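Local coordinates for protein endoglucanase A (Clostridium cellulolyticum, PDB 1EDG) that catalyses the hydrolysis of internal beta-1,4-glucosidic bonds in cellulose, as the catalytic domain of a family 5 glycoside hydrolase, at residues 37-43 / 53-58; 316-320 / 364-368; 339-343 / 352-357. One frame throughout, in Å; residues are numbered along the deposited sequence.

The three contacts run round one flank of the TIM barrel, with interaction 3 as the middle piece. Its centre lies about 14 Å from that of interaction 1 and about 13 Å from that of interaction 2, whereas interactions 1 and 2 are about 26 Å apart, centre to centre, and do not touch. Interactions 1 and 3 meet above the strand ends, where family 5 enzymes carry their active site; T38 OG1 and R357 NH2, 2.6 Å apart, probably share a hydrogen bond there. From interaction 3 the contact continues outward to the helical shell: R319 NH1 lies 3.4 Å from F354 CE1, and F364 CE2 the same distance from G353 O.

Interaction 1 (37-43 / 53-58); sequences NTFDAFN and YETSWS
The loop 37-43 lies against the segment 53-58, which opens with a weakly bonded helical turn at about 53-56; the CA atoms of T38 and E54 are only 4.9 Å apart, and T38 to A41 form a type I beta turn. W57 makes the largest share of the contact. Its CG stands anti to the carbonyl carbon (chi1 -64°), which brings the indole across the turn so that A41 lies over one face; A41 CA is 3.6 Å from the centroid of the six-membered ring, almost on the ring normal, a CH-pi contact. The far edge of the indole points at the face of F42, giving an offset edge-to-face pair with CH2 3.5 Å from F42 CE2 and the planes at 68°. The pyrrole edge is tied to N43: NE1 donates to OD1 at 3.0 Å, with the amide oxygen lying in the indole plane, though the bond is bent (139°). Beside it, S56 OG donates to N43 O at 2.8 Å, holding N43 by its backbone too. At the other end, T38 CG2 packs 3.6 Å from E54 CG, and the extended E54 runs alongside F39, its CG over the ring face. The E54 carboxylate goes on to R102 and T62. W57 N donates to water 1 at 2.7 Å, and water 2 bridges N37 ND2 and W57 O. D40 O accepts from S83 OG and H123 ND1. This is the loop following the first barrel strand, folded back on itself at the C-terminal end of a (beta/alpha)8 barrel, the end that bears the active site in family 5 cellulases.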
ATOM      1  N   ASN A  37       5.625  -3.626   8.983  1.00 12.64           N
ATOM      2  CA  ASN A  37       6.590  -3.435  10.072  1.00 13.77           C
ATOM      3  C   ASN A  37       7.849  -4.283   9.924  1.00 12.43           C
ATOM      4  O   ASN A  37       8.401  -4.765  10.914  1.00 14.96           O
ATOM      5  CB  ASN A  37       5.936  -3.691  11.438  1.00 14.31           C
ATOM      6  CG  ASN A  37       5.076  -2.522  11.919  1.00 16.07           C
ATOM      7  OD1 ASN A  37       4.813  -1.570  11.179  1.00 16.68           O
ATOM      8  ND2 ASN A  37       4.615  -2.604  13.163  1.00 16.91           N
ATOM      9  N   THR A  38       8.316  -4.441   8.691  1.00 10.52           N
ATOM     10  CA  THR A  38       9.505  -5.232   8.395  1.00 11.42           C
ATOM     11  C   THR A  38      10.621  -4.351   7.818  1.00 11.93           C
ATOM     12  O   THR A  38      11.296  -3.650   8.580  1.00 13.10           O
ATOM     13  CB  THR A  38       9.136  -6.394   7.462  1.00 12.62           C
ATOM     14  OG1 THR A  38       8.025  -7.089   8.034  1.00 14.74           O
ATOM     15  CG2 THR A  38      10.282  -7.378   7.303  1.00 14.16           C
ATOM     16  N   PHE A  39      10.783  -4.318   6.494  1.00  9.14           N
ATOM     17  CA  PHE A  39      11.824  -3.484   5.897  1.00 11.03           C
ATOM     18  C   PHE A  39      11.540  -1.983   6.044  1.00 10.74           C
ATOM     19  O   PHE A  39      12.406  -1.148   5.751  1.00 11.20           O
ATOM     20  CB  PHE A  39      12.046  -3.856   4.437  1.00 12.31           C
ATOM     21  CG  PHE A  39      12.614  -5.235   4.249  1.00 15.25           C
ATOM     22  CD1 PHE A  39      13.923  -5.519   4.626  1.00 17.01           C
ATOM     23  CD2 PHE A  39      11.843  -6.254   3.701  1.00 16.86           C
ATOM     24  CE1 PHE A  39      14.460  -6.796   4.458  1.00 17.89           C
ATOM     25  CE2 PHE A  39      12.372  -7.535   3.530  1.00 18.73           C
ATOM     26  CZ  PHE A  39      13.684  -7.806   3.910  1.00 18.82           C
ATOM     27  N   ASP A  40      10.329  -1.655   6.494  1.00  9.95           N
ATOM     28  CA  ASP A  40       9.901  -0.274   6.726  1.00 10.84           C
ATOM     29  C   ASP A  40      10.314   0.279   8.097  1.00 11.63           C
ATOM     30  O   ASP A  40      10.138   1.476   8.369  1.00 11.50           O
ATOM     31  CB  ASP A  40       8.378  -0.099   6.511  1.00 10.55           C
ATOM     32  CG  ASP A  40       7.542  -1.225   7.119  1.00  9.52           C
ATOM     33  OD1 ASP A  40       7.786  -2.395   6.785  1.00 10.57           O
ATOM     34  OD2 ASP A  40       6.602  -0.937   7.884  1.00 12.69           O
ATOM     35  N   ALA A  41      10.841  -0.584   8.964  1.00 12.41           N
ATOM     36  CA  ALA A  41      11.283  -0.154  10.290  1.00 14.76           C
ATOM     37  C   ALA A  41      12.472   0.801  10.111  1.00 16.10           C
ATOM     38  O   ALA A  41      13.365   0.538   9.303  1.00 16.11           O
ATOM     39  CB  ALA A  41      11.693  -1.359  11.129  1.00 14.26           C
ATOM     40  N   PHE A  42      12.475   1.912  10.846  1.00 19.64           N
ATOM     41  CA  PHE A  42      13.563   2.882  10.724  1.00 21.86           C
ATOM     42  C   PHE A  42      14.250   3.233  12.042  1.00 24.79           C
ATOM     43  O   PHE A  42      15.079   4.141  12.089  1.00 27.56           O
ATOM     44  CB  PHE A  42      13.082   4.154  10.015  1.00 20.35           C
ATOM     45  CG  PHE A  42      11.964   4.862  10.719  1.00 21.27           C
ATOM     46  CD1 PHE A  42      12.230   5.821  11.689  1.00 23.13           C
ATOM     47  CD2 PHE A  42      10.642   4.580  10.408  1.00 21.81           C
ATOM     48  CE1 PHE A  42      11.190   6.486  12.333  1.00 23.36           C
ATOM     49  CE2 PHE A  42       9.603   5.238  11.046  1.00 20.22           C
ATOM     50  CZ  PHE A  42       9.875   6.191  12.009  1.00 22.36           C
ATOM     51  N   ASN A  43      13.892   2.526  13.106  0.60 23.74           N
ATOM     52  CA  ASN A  43      14.491   2.746  14.415  0.60 25.18           C
ATOM     53  C   ASN A  43      14.285   1.495  15.253  0.60 26.04           C
ATOM     54  O   ASN A  43      13.691   0.521  14.777  0.60 24.42           O
ATOM     55  CB  ASN A  43      13.906   3.989  15.108  0.60 24.52           C
ATOM     56  CG  ASN A  43      12.412   3.883  15.376  0.60 25.28           C
ATOM     57  OD1 ASN A  43      11.871   2.798  15.587  0.60 24.97           O
ATOM     58  ND2 ASN A  43      11.739   5.026  15.386  0.60 25.18           N
ATOM     59  N   TYR A  53      17.317  -4.159  11.086  1.00 19.27           N
ATOM     60  CA  TYR A  53      16.139  -3.339  10.847  1.00 18.88           C
ATOM     61  C   TYR A  53      14.948  -4.217  10.435  1.00 16.27           C
ATOM     62  O   TYR A  53      13.806  -3.923  10.798  1.00 16.63           O
ATOM     63  CB  TYR A  53      16.425  -2.267   9.789  1.00 20.44           C
ATOM     64  CG  TYR A  53      17.116  -1.033  10.338  1.00 21.56           C
ATOM     65  CD1 TYR A  53      16.408  -0.092  11.080  1.00 22.96           C
ATOM     66  CD2 TYR A  53      18.474  -0.806  10.108  1.00 23.87           C
ATOM     67  CE1 TYR A  53      17.031   1.052  11.583  1.00 25.63           C
ATOM     68  CE2 TYR A  53      19.112   0.337  10.607  1.00 24.75           C
ATOM     69  CZ  TYR A  53      18.383   1.260  11.342  1.00 25.96           C
ATOM     70  OH  TYR A  53      18.991   2.395  11.838  1.00 27.54           O
ATOM     71  N   GLU A  54      15.229  -5.322   9.748  1.00 15.82           N
ATOM     72  CA  GLU A  54      14.175  -6.238   9.305  1.00 18.26           C
ATOM     73  C   GLU A  54      13.390  -6.871  10.453  1.00 19.75           C
ATOM     74  O   GLU A  54      12.182  -7.081  10.340  1.00 18.99           O
ATOM     75  CB  GLU A  54      14.743  -7.352   8.420  1.00 17.13           C
ATOM     76  CG  GLU A  54      13.677  -8.361   7.982  1.00 17.26           C
ATOM     77  CD  GLU A  54      14.211  -9.489   7.127  1.00 17.83           C
ATOM     78  OE1 GLU A  54      15.436  -9.572   6.899  1.00 20.22           O
ATOM     79  OE2 GLU A  54      13.393 -10.305   6.668  1.00 19.19           O
ATOM     80  N   THR A  55      14.079  -7.176  11.551  1.00 20.73           N
ATOM     81  CA  THR A  55      13.451  -7.803  12.713  1.00 20.00           C
ATOM     82  C   THR A  55      13.147  -6.818  13.844  1.00 20.46           C
ATOM     83  O   THR A  55      12.439  -7.155  14.803  1.00 19.35           O
ATOM     84  CB  THR A  55      14.346  -8.928  13.256  1.00 20.18           C
ATOM     85  OG1 THR A  55      15.624  -8.383  13.605  1.00 24.02           O
ATOM     86  CG2 THR A  55      14.553  -9.997  12.198  1.00 19.03           C
ATOM     87  N   SER A  56      13.659  -5.596  13.721  1.00 19.57           N
ATOM     88  CA  SER A  56      13.464  -4.564  14.735  1.00 20.20           C
ATOM     89  C   SER A  56      12.026  -4.416  15.243  1.00 20.16           C
ATOM     90  O   SER A  56      11.787  -4.398  16.460  1.00 20.57           O
ATOM     91  CB  SER A  56      13.974  -3.219  14.215  1.00 21.70           C
ATOM     92  OG  SER A  56      13.898  -2.234  15.230  1.00 24.56           O
ATOM     93  N   TRP A  57      11.077  -4.268  14.325  1.00 17.20           N
ATOM     94  CA  TRP A  57       9.675  -4.119  14.702  1.00 18.00           C
ATOM     95  C   TRP A  57       8.882  -5.416  14.530  1.00 17.69           C
ATOM     96  O   TRP A  57       7.913  -5.651  15.246  1.00 19.26           O
ATOM     97  CB  TRP A  57       8.993  -3.032  13.864  1.00 18.90           C
ATOM     98  CG  TRP A  57       9.516  -1.641  14.033  1.00 20.19           C
ATOM     99  CD1 TRP A  57      10.485  -1.218  14.899  1.00 21.26           C
ATOM    100  CD2 TRP A  57       9.088  -0.479  13.310  1.00 21.35           C
ATOM    101  NE1 TRP A  57      10.685   0.137  14.759  1.00 21.31           N
ATOM    102  CE2 TRP A  57       9.841   0.616  13.791  1.00 21.78           C
ATOM    103  CE3 TRP A  57       8.139  -0.258  12.299  1.00 20.93           C
ATOM    104  CZ2 TRP A  57       9.676   1.916  13.298  1.00 21.34           C
ATOM    105  CZ3 TRP A  57       7.975   1.036  11.809  1.00 21.84           C
ATOM    106  CH2 TRP A  57       8.741   2.105  12.311  1.00 21.24           C
ATOM    107  N   SER A  58       9.277  -6.231  13.560  1.00 16.96           N
ATOM    108  CA  SER A  58       8.582  -7.481  13.272  1.00 17.67           C
ATOM    109  C   SER A  58       8.888  -8.592  14.269  1.00 20.14           C
ATOM    110  O   SER A  58       8.021  -9.404  14.594  1.00 20.83           O
ATOM    111  CB  SER A  58       8.938  -7.955  11.869  1.00 15.27           C
ATOM    112  OG  SER A  58      10.304  -8.316  11.799  1.00 15.00           O
TER
HETATM  113  O   HOH W   1      11.088  -4.732  11.696  1.00 17.68           O
HETATM  114  O   HOH W   2       5.112  -5.328  14.569  1.00 22.93           O

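Interaction 2 (316-320 / 364-368); sequences LKTRV and FPEII
R319 NH2 meets two apolar groups of the other segment: it sits 3.3 Å above the ring plane of F364, over the ring centre, and I367 CD1 touches it from another side. The contact joins two helices of the outer layer of the TIM barrel, 316-332, which precedes the last barrel strand, and 365-374, which follows it. The guanidinium stands nearly upright on the F364 ring, the two planes 80° apart, so it presents an N-H edge to the face and does not lie flat on it. R319 CZ is 4.6 Å from the ring centroid and 4° off its normal, a well-centred cation-pi pair. I367 meets the same group in another way: CD1 lies over the centre of one guanidinium face, 3.7 Å from R319 CZ. A bend at chi3 (-61°) in the arginine chain turns the head group over to this position. Outside the two segments NH1 gives a hydrogen bond to A310 O, while NH2 has a long, weak ion pair with D312. The positive charge is thus covered by carbon from the second helix and has its polar partners in the loop before helix 316-332.

Next to the arginine the two backbones come close, the CA atoms of V320 and I367 being 4.4 Å apart. V320 CG2 touches both I367 CG1, at 3.7 Å, and E366 CB. L316 closes the row, its CD2 reaching I367 CG1, while its CD1 touches E366 OE1; the other carboxylate oxygen of E366, OE2, accepts from D3 N. F364 takes the N-cap position of the second helix, and its carbonyl O accepts from I367 N at 3.1 Å.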
ATOM      1  N   LEU A 316     -14.316 -10.316  16.579  1.00 15.38           N
ATOM      2  CA  LEU A 316     -14.186 -11.171  15.404  1.00 15.93           C
ATOM      3  C   LEU A 316     -15.320 -11.025  14.394  1.00 14.73           C
ATOM      4  O   LEU A 316     -15.081 -10.670  13.243  1.00 14.95           O
ATOM      5  CB  LEU A 316     -14.087 -12.643  15.817  1.00 16.91           C
ATOM      6  CG  LEU A 316     -13.021 -13.551  15.195  1.00 20.22           C
ATOM      7  CD1 LEU A 316     -13.489 -14.990  15.273  1.00 20.16           C
ATOM      8  CD2 LEU A 316     -12.724 -13.189  13.759  1.00 19.72           C
ATOM      9  N   LYS A 317     -16.549 -11.299  14.822  1.00 14.46           N
ATOM     10  CA  LYS A 317     -17.695 -11.233  13.922  1.00 15.38           C
ATOM     11  C   LYS A 317     -17.807  -9.903  13.186  1.00 14.59           C
ATOM     12  O   LYS A 317     -17.956  -9.880  11.959  1.00 12.48           O
ATOM     13  CB  LYS A 317     -18.995 -11.530  14.673  1.00 16.95           C
ATOM     14  CG  LYS A 317     -20.239 -11.574  13.779  1.00 19.03           C
ATOM     15  CD  LYS A 317     -21.461 -12.036  14.568  1.00 23.80           C
ATOM     16  CE  LYS A 317     -22.729 -12.040  13.718  1.00 25.94           C
ATOM     17  NZ  LYS A 317     -23.275 -10.670  13.492  1.00 28.42           N
ATOM     18  N   THR A 318     -17.714  -8.805  13.931  1.00 13.38           N
ATOM     19  CA  THR A 318     -17.812  -7.473  13.340  1.00 13.01           C
ATOM     20  C   THR A 318     -16.697  -7.238  12.321  1.00 11.68           C
ATOM     21  O   THR A 318     -16.937  -6.665  11.257  1.00 11.75           O
ATOM     22  CB  THR A 318     -17.789  -6.381  14.427  1.00 14.50           C
ATOM     23  OG1 THR A 318     -18.831  -6.646  15.381  1.00 17.50           O
ATOM     24  CG2 THR A 318     -18.015  -5.006  13.815  1.00 14.80           C
ATOM     25  N   ARG A 319     -15.489  -7.714  12.624  1.00 10.63           N
ATOM     26  CA  ARG A 319     -14.373  -7.553  11.697  1.00 11.25           C
ATOM     27  C   ARG A 319     -14.527  -8.425  10.447  1.00 11.65           C
ATOM     28  O   ARG A 319     -14.138  -8.015   9.351  1.00 10.68           O
ATOM     29  CB  ARG A 319     -13.022  -7.796  12.386  1.00 11.38           C
ATOM     30  CG  ARG A 319     -12.648  -6.705  13.401  1.00 12.13           C
ATOM     31  CD  ARG A 319     -11.138  -6.656  13.689  1.00 13.58           C
ATOM     32  NE  ARG A 319     -10.618  -7.895  14.271  1.00 12.85           N
ATOM     33  CZ  ARG A 319      -9.376  -8.341  14.108  1.00 13.05           C
ATOM     34  NH1 ARG A 319      -8.509  -7.655  13.378  1.00 13.51           N
ATOM     35  NH2 ARG A 319      -9.000  -9.484  14.661  1.00 12.14           N
ATOM     36  N   VAL A 320     -15.112  -9.612  10.597  1.00 10.98           N
ATOM     37  CA  VAL A 320     -15.330 -10.486   9.443  1.00 11.26           C
ATOM     38  C   VAL A 320     -16.334  -9.801   8.504  1.00  9.64           C
ATOM     39  O   VAL A 320     -16.121  -9.724   7.288  1.00 11.03           O
ATOM     40  CB  VAL A 320     -15.889 -11.873   9.860  1.00 11.11           C
ATOM     41  CG1 VAL A 320     -16.274 -12.684   8.618  1.00 11.24           C
ATOM     42  CG2 VAL A 320     -14.845 -12.637  10.672  1.00 11.05           C
ATOM     43  N   PHE A 364      -6.768 -15.167  12.546  1.00 21.33           N
ATOM     44  CA  PHE A 364      -8.194 -14.838  12.429  1.00 18.59           C
ATOM     45  C   PHE A 364      -8.560 -15.246  11.008  1.00 17.31           C
ATOM     46  O   PHE A 364      -8.952 -14.406  10.195  1.00 16.27           O
ATOM     47  CB  PHE A 364      -8.407 -13.332  12.617  1.00 16.83           C
ATOM     48  CG  PHE A 364      -7.833 -12.791  13.896  1.00 17.31           C
ATOM     49  CD1 PHE A 364      -8.504 -12.964  15.105  1.00 18.10           C
ATOM     50  CD2 PHE A 364      -6.618 -12.110  13.895  1.00 17.54           C
ATOM     51  CE1 PHE A 364      -7.971 -12.464  16.299  1.00 17.94           C
ATOM     52  CE2 PHE A 364      -6.077 -11.608  15.077  1.00 16.50           C
ATOM     53  CZ  PHE A 364      -6.752 -11.783  16.282  1.00 17.34           C
ATOM     54  N   PRO A 365      -8.507 -16.560  10.713  1.00 14.52           N
ATOM     55  CA  PRO A 365      -8.812 -17.076   9.377  1.00 12.28           C
ATOM     56  C   PRO A 365     -10.153 -16.699   8.756  1.00 11.42           C
ATOM     57  O   PRO A 365     -10.228 -16.524   7.541  1.00 12.01           O
ATOM     58  CB  PRO A 365      -8.634 -18.587   9.540  1.00 13.26           C
ATOM     59  CG  PRO A 365      -9.034 -18.825  10.954  1.00 13.52           C
ATOM     60  CD  PRO A 365      -8.381 -17.670  11.682  1.00 14.45           C
ATOM     61  N   GLU A 366     -11.195 -16.544   9.570  1.00 11.02           N
ATOM     62  CA  GLU A 366     -12.517 -16.185   9.049  1.00 12.42           C
ATOM     63  C   GLU A 366     -12.484 -14.836   8.329  1.00 14.16           C
ATOM     64  O   GLU A 366     -13.148 -14.657   7.308  1.00 13.11           O
ATOM     65  CB  GLU A 366     -13.568 -16.142  10.157  1.00 13.59           C
ATOM     66  CG  GLU A 366     -13.838 -17.481  10.841  1.00 14.90           C
ATOM     67  CD  GLU A 366     -12.988 -17.711  12.082  1.00 17.12           C
ATOM     68  OE1 GLU A 366     -11.932 -17.055  12.243  1.00 16.29           O
ATOM     69  OE2 GLU A 366     -13.396 -18.549  12.913  1.00 17.24           O
ATOM     70  N   ILE A 367     -11.704 -13.893   8.857  1.00 13.40           N
ATOM     71  CA  ILE A 367     -11.591 -12.570   8.241  1.00 11.73           C
ATOM     72  C   ILE A 367     -10.964 -12.706   6.860  1.00 10.99           C
ATOM     73  O   ILE A 367     -11.509 -12.217   5.871  1.00 11.05           O
ATOM     74  CB  ILE A 367     -10.713 -11.608   9.086  1.00 12.57           C
ATOM     75  CG1 ILE A 367     -11.398 -11.292  10.420  1.00 11.45           C
ATOM     76  CG2 ILE A 367     -10.437 -10.317   8.303  1.00 12.12           C
ATOM     77  CD1 ILE A 367     -10.522 -10.489  11.385  1.00 11.70           C
ATOM     78  N   ILE A 368      -9.848 -13.426   6.782  1.00 11.10           N
ATOM     79  CA  ILE A 368      -9.166 -13.577   5.503  1.00 13.83           C
ATOM     80  C   ILE A 368      -9.933 -14.442   4.485  1.00 13.00           C
ATOM     81  O   ILE A 368      -9.874 -14.185   3.275  1.00 12.47           O
ATOM     82  CB  ILE A 368      -7.652 -13.972   5.671  1.00 17.25           C
ATOM     83  CG1 ILE A 368      -7.368 -15.368   5.152  1.00 19.79           C
ATOM     84  CG2 ILE A 368      -7.176 -13.762   7.101  1.00 18.53           C
ATOM     85  CD1 ILE A 368      -6.852 -15.349   3.751  1.00 23.22           C
TER

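Interaction 3 (339-343 / 352-357); sequences LWDNN and FGFFDR
This is a buried polar contact in which one carboxylate organises the loop after the last strand of the TIM barrel, 336-339, as it runs toward the short strand 355-356. D341 reaches across with CG anti to its own N (chi1 -166°), and the OD1 and OD2 oxygens take successive backbone amides: F354 N donates to OD1 at 3.1 Å and F355 N to OD2 at 2.8 Å, the latter on the syn lone pair. OD1 also accepts from N343 N, an Asx turn, and the two donors approach it from opposite faces of the carboxylate plane. W33 NE1 adds a further bond to OD2. Nearby, N342 N donates to F352 O at 3.0 Å, from well above the carbonyl plane.

W340 turns its five-membered-ring edge to the face of F352, planes at 83°, and L339 CD1 covers one face of F354, while CD2 comes 3.5 Å from F354 CE2. W340 follows the last barrel strand, where a tryptophan commonly lines the substrate cleft in family 5 enzymes; the same role is probable here. The R357 guanidinium, whose NH2 bonds to T38 OG1, is stacked on the N343 amide, planes 22° apart, with NH1 3.6 Å from N343 CB.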
ATOM      1  N   LEU A 339      -4.305  -5.890   2.278  1.00  8.28           N
ATOM      2  CA  LEU A 339      -4.388  -5.922   3.739  1.00  9.62           C
ATOM      3  C   LEU A 339      -3.085  -5.482   4.408  1.00  8.17           C
ATOM      4  O   LEU A 339      -1.999  -5.879   3.976  1.00  7.98           O
ATOM      5  CB  LEU A 339      -4.676  -7.367   4.183  1.00  9.43           C
ATOM      6  CG  LEU A 339      -5.500  -7.767   5.414  1.00 12.65           C
ATOM      7  CD1 LEU A 339      -4.901  -9.023   5.994  1.00  9.63           C
ATOM      8  CD2 LEU A 339      -5.580  -6.705   6.444  1.00 14.00           C
ATOM      9  N   TRP A 340      -3.183  -4.645   5.439  1.00  8.82           N
ATOM     10  CA  TRP A 340      -1.985  -4.239   6.179  1.00  8.94           C
ATOM     11  C   TRP A 340      -1.842  -5.260   7.317  1.00  9.03           C
ATOM     12  O   TRP A 340      -2.778  -5.460   8.101  1.00 10.90           O
ATOM     13  CB  TRP A 340      -2.126  -2.836   6.775  1.00  8.91           C
ATOM     14  CG  TRP A 340      -0.919  -2.438   7.621  1.00  9.86           C
ATOM     15  CD1 TRP A 340      -0.858  -2.367   8.986  1.00 11.41           C
ATOM     16  CD2 TRP A 340       0.389  -2.087   7.142  1.00  9.92           C
ATOM     17  NE1 TRP A 340       0.407  -1.999   9.385  1.00 10.89           N
ATOM     18  CE2 TRP A 340       1.190  -1.821   8.278  1.00 11.26           C
ATOM     19  CE3 TRP A 340       0.961  -1.970   5.865  1.00 10.13           C
ATOM     20  CZ2 TRP A 340       2.540  -1.443   8.174  1.00 10.99           C
ATOM     21  CZ3 TRP A 340       2.301  -1.592   5.759  1.00 10.12           C
ATOM     22  CH2 TRP A 340       3.075  -1.334   6.913  1.00 10.85           C
ATOM     23  N   ASP A 341      -0.686  -5.907   7.391  1.00  9.82           N
ATOM     24  CA  ASP A 341      -0.433  -6.907   8.420  1.00 10.54           C
ATOM     25  C   ASP A 341       0.928  -6.597   9.039  1.00 11.32           C
ATOM     26  O   ASP A 341       1.956  -6.695   8.366  1.00 11.70           O
ATOM     27  CB  ASP A 341      -0.427  -8.299   7.785  1.00 11.12           C
ATOM     28  CG  ASP A 341      -0.507  -9.425   8.811  1.00 12.27           C
ATOM     29  OD1 ASP A 341      -0.099  -9.232   9.974  1.00 12.08           O
ATOM     30  OD2 ASP A 341      -0.975 -10.516   8.435  1.00 11.71           O
ATOM     31  N   ASN A 342       0.929  -6.217  10.315  1.00 12.69           N
ATOM     32  CA  ASN A 342       2.174  -5.875  11.004  1.00 13.69           C
ATOM     33  C   ASN A 342       2.725  -6.926  11.970  1.00 14.63           C
ATOM     34  O   ASN A 342       3.668  -6.650  12.716  1.00 13.60           O
ATOM     35  CB  ASN A 342       2.052  -4.515  11.704  1.00 12.71           C
ATOM     36  CG  ASN A 342       1.059  -4.524  12.850  1.00 13.43           C
ATOM     37  OD1 ASN A 342       0.444  -5.548  13.153  1.00 13.63           O
ATOM     38  ND2 ASN A 342       0.883  -3.372  13.485  1.00 14.72           N
ATOM     39  N   ASN A 343       2.127  -8.117  11.971  1.00 15.04           N
ATOM     40  CA  ASN A 343       2.569  -9.228  12.830  1.00 15.21           C
ATOM     41  C   ASN A 343       2.495  -8.918  14.336  1.00 15.76           C
ATOM     42  O   ASN A 343       3.110  -9.606  15.153  1.00 17.42           O
ATOM     43  CB  ASN A 343       3.995  -9.648  12.431  1.00 15.37           C
ATOM     44  CG  ASN A 343       4.417 -10.985  13.033  1.00 19.76           C
ATOM     45  OD1 ASN A 343       5.546 -11.128  13.516  1.00 20.65           O
ATOM     46  ND2 ASN A 343       3.537 -11.982  12.961  1.00 14.73           N
ATOM     47  N   PHE A 352      -2.625  -5.026  14.169  1.00 14.53           N
ATOM     48  CA  PHE A 352      -2.922  -5.340  12.772  1.00 14.47           C
ATOM     49  C   PHE A 352      -2.267  -6.669  12.432  1.00 13.65           C
ATOM     50  O   PHE A 352      -1.813  -6.887  11.310  1.00 13.97           O
ATOM     51  CB  PHE A 352      -2.399  -4.250  11.822  1.00 13.38           C
ATOM     52  CG  PHE A 352      -3.288  -3.039  11.726  1.00 13.93           C
ATOM     53  CD1 PHE A 352      -4.539  -3.124  11.129  1.00 13.44           C
ATOM     54  CD2 PHE A 352      -2.864  -1.810  12.216  1.00 14.93           C
ATOM     55  CE1 PHE A 352      -5.351  -2.011  11.020  1.00 14.06           C
ATOM     56  CE2 PHE A 352      -3.671  -0.685  12.111  1.00 15.43           C
ATOM     57  CZ  PHE A 352      -4.917  -0.788  11.512  1.00 15.19           C
ATOM     58  N   GLY A 353      -2.157  -7.545  13.422  1.00 14.66           N
ATOM     59  CA  GLY A 353      -1.559  -8.840  13.172  1.00 13.34           C
ATOM     60  C   GLY A 353      -2.629  -9.808  12.703  1.00 13.21           C
ATOM     61  O   GLY A 353      -3.696  -9.886  13.316  1.00 14.29           O
ATOM     62  N   PHE A 354      -2.371 -10.497  11.596  1.00 12.91           N
ATOM     63  CA  PHE A 354      -3.311 -11.482  11.056  1.00 14.06           C
ATOM     64  C   PHE A 354      -2.568 -12.796  10.814  1.00 13.65           C
ATOM     65  O   PHE A 354      -2.950 -13.840  11.343  1.00 16.37           O
ATOM     66  CB  PHE A 354      -3.962 -10.984   9.751  1.00 13.46           C
ATOM     67  CG  PHE A 354      -4.813  -9.753   9.923  1.00 12.41           C
ATOM     68  CD1 PHE A 354      -6.133  -9.855  10.348  1.00 11.97           C
ATOM     69  CD2 PHE A 354      -4.282  -8.485   9.682  1.00 11.87           C
ATOM     70  CE1 PHE A 354      -6.915  -8.718  10.538  1.00 11.37           C
ATOM     71  CE2 PHE A 354      -5.053  -7.342   9.867  1.00 11.70           C
ATOM     72  CZ  PHE A 354      -6.373  -7.455  10.298  1.00 11.92           C
ATOM     73  N   PHE A 355      -1.480 -12.738  10.055  1.00 12.00           N
ATOM     74  CA  PHE A 355      -0.689 -13.927   9.756  1.00 14.35           C
ATOM     75  C   PHE A 355       0.392 -14.099  10.823  1.00 16.79           C
ATOM     76  O   PHE A 355       1.264 -13.234  10.977  1.00 15.41           O
ATOM     77  CB  PHE A 355      -0.048 -13.792   8.373  1.00 14.08           C
ATOM     78  CG  PHE A 355       0.824 -14.957   7.980  1.00 14.36           C
ATOM     79  CD1 PHE A 355       0.268 -16.195   7.683  1.00 14.47           C
ATOM     80  CD2 PHE A 355       2.198 -14.797   7.851  1.00 15.37           C
ATOM     81  CE1 PHE A 355       1.066 -17.254   7.262  1.00 15.19           C
ATOM     82  CE2 PHE A 355       3.008 -15.851   7.433  1.00 16.65           C
ATOM     83  CZ  PHE A 355       2.440 -17.082   7.134  1.00 16.43           C
ATOM     84  N   ASP A 356       0.310 -15.186  11.586  1.00 15.55           N
ATOM     85  CA  ASP A 356       1.302 -15.454  12.620  1.00 19.26           C
ATOM     86  C   ASP A 356       2.532 -16.005  11.913  1.00 18.24           C
ATOM     87  O   ASP A 356       2.579 -17.183  11.550  1.00 17.15           O
ATOM     88  CB  ASP A 356       0.769 -16.470  13.634  1.00 22.75           C
ATOM     89  CG  ASP A 356       1.636 -16.562  14.880  1.00 28.08           C
ATOM     90  OD1 ASP A 356       1.510 -15.689  15.762  1.00 31.07           O
ATOM     91  OD2 ASP A 356       2.444 -17.505  14.981  1.00 31.81           O
ATOM     92  N   ARG A 357       3.512 -15.137  11.678  1.00 19.42           N
ATOM     93  CA  ARG A 357       4.740 -15.520  10.983  1.00 20.09           C
ATOM     94  C   ARG A 357       5.551 -16.592  11.704  1.00 20.44           C
ATOM     95  O   ARG A 357       6.315 -17.331  11.084  1.00 19.24           O
ATOM     96  CB  ARG A 357       5.591 -14.278  10.688  1.00 22.50           C
ATOM     97  CG  ARG A 357       5.173 -13.573   9.393  1.00 23.88           C
ATOM     98  CD  ARG A 357       4.840 -12.094   9.568  1.00 27.44           C
ATOM     99  NE  ARG A 357       5.999 -11.242   9.357  1.00 26.61           N
ATOM    100  CZ  ARG A 357       5.961  -9.942   9.065  1.00 24.64           C
ATOM    101  NH1 ARG A 357       4.818  -9.277   8.931  1.00 23.65           N
ATOM    102  NH2 ARG A 357       7.098  -9.292   8.926  1.00 21.01           N
TER
HETATM  103  O   HOH W   3       4.309 -14.045  14.800  1.00 33.47           O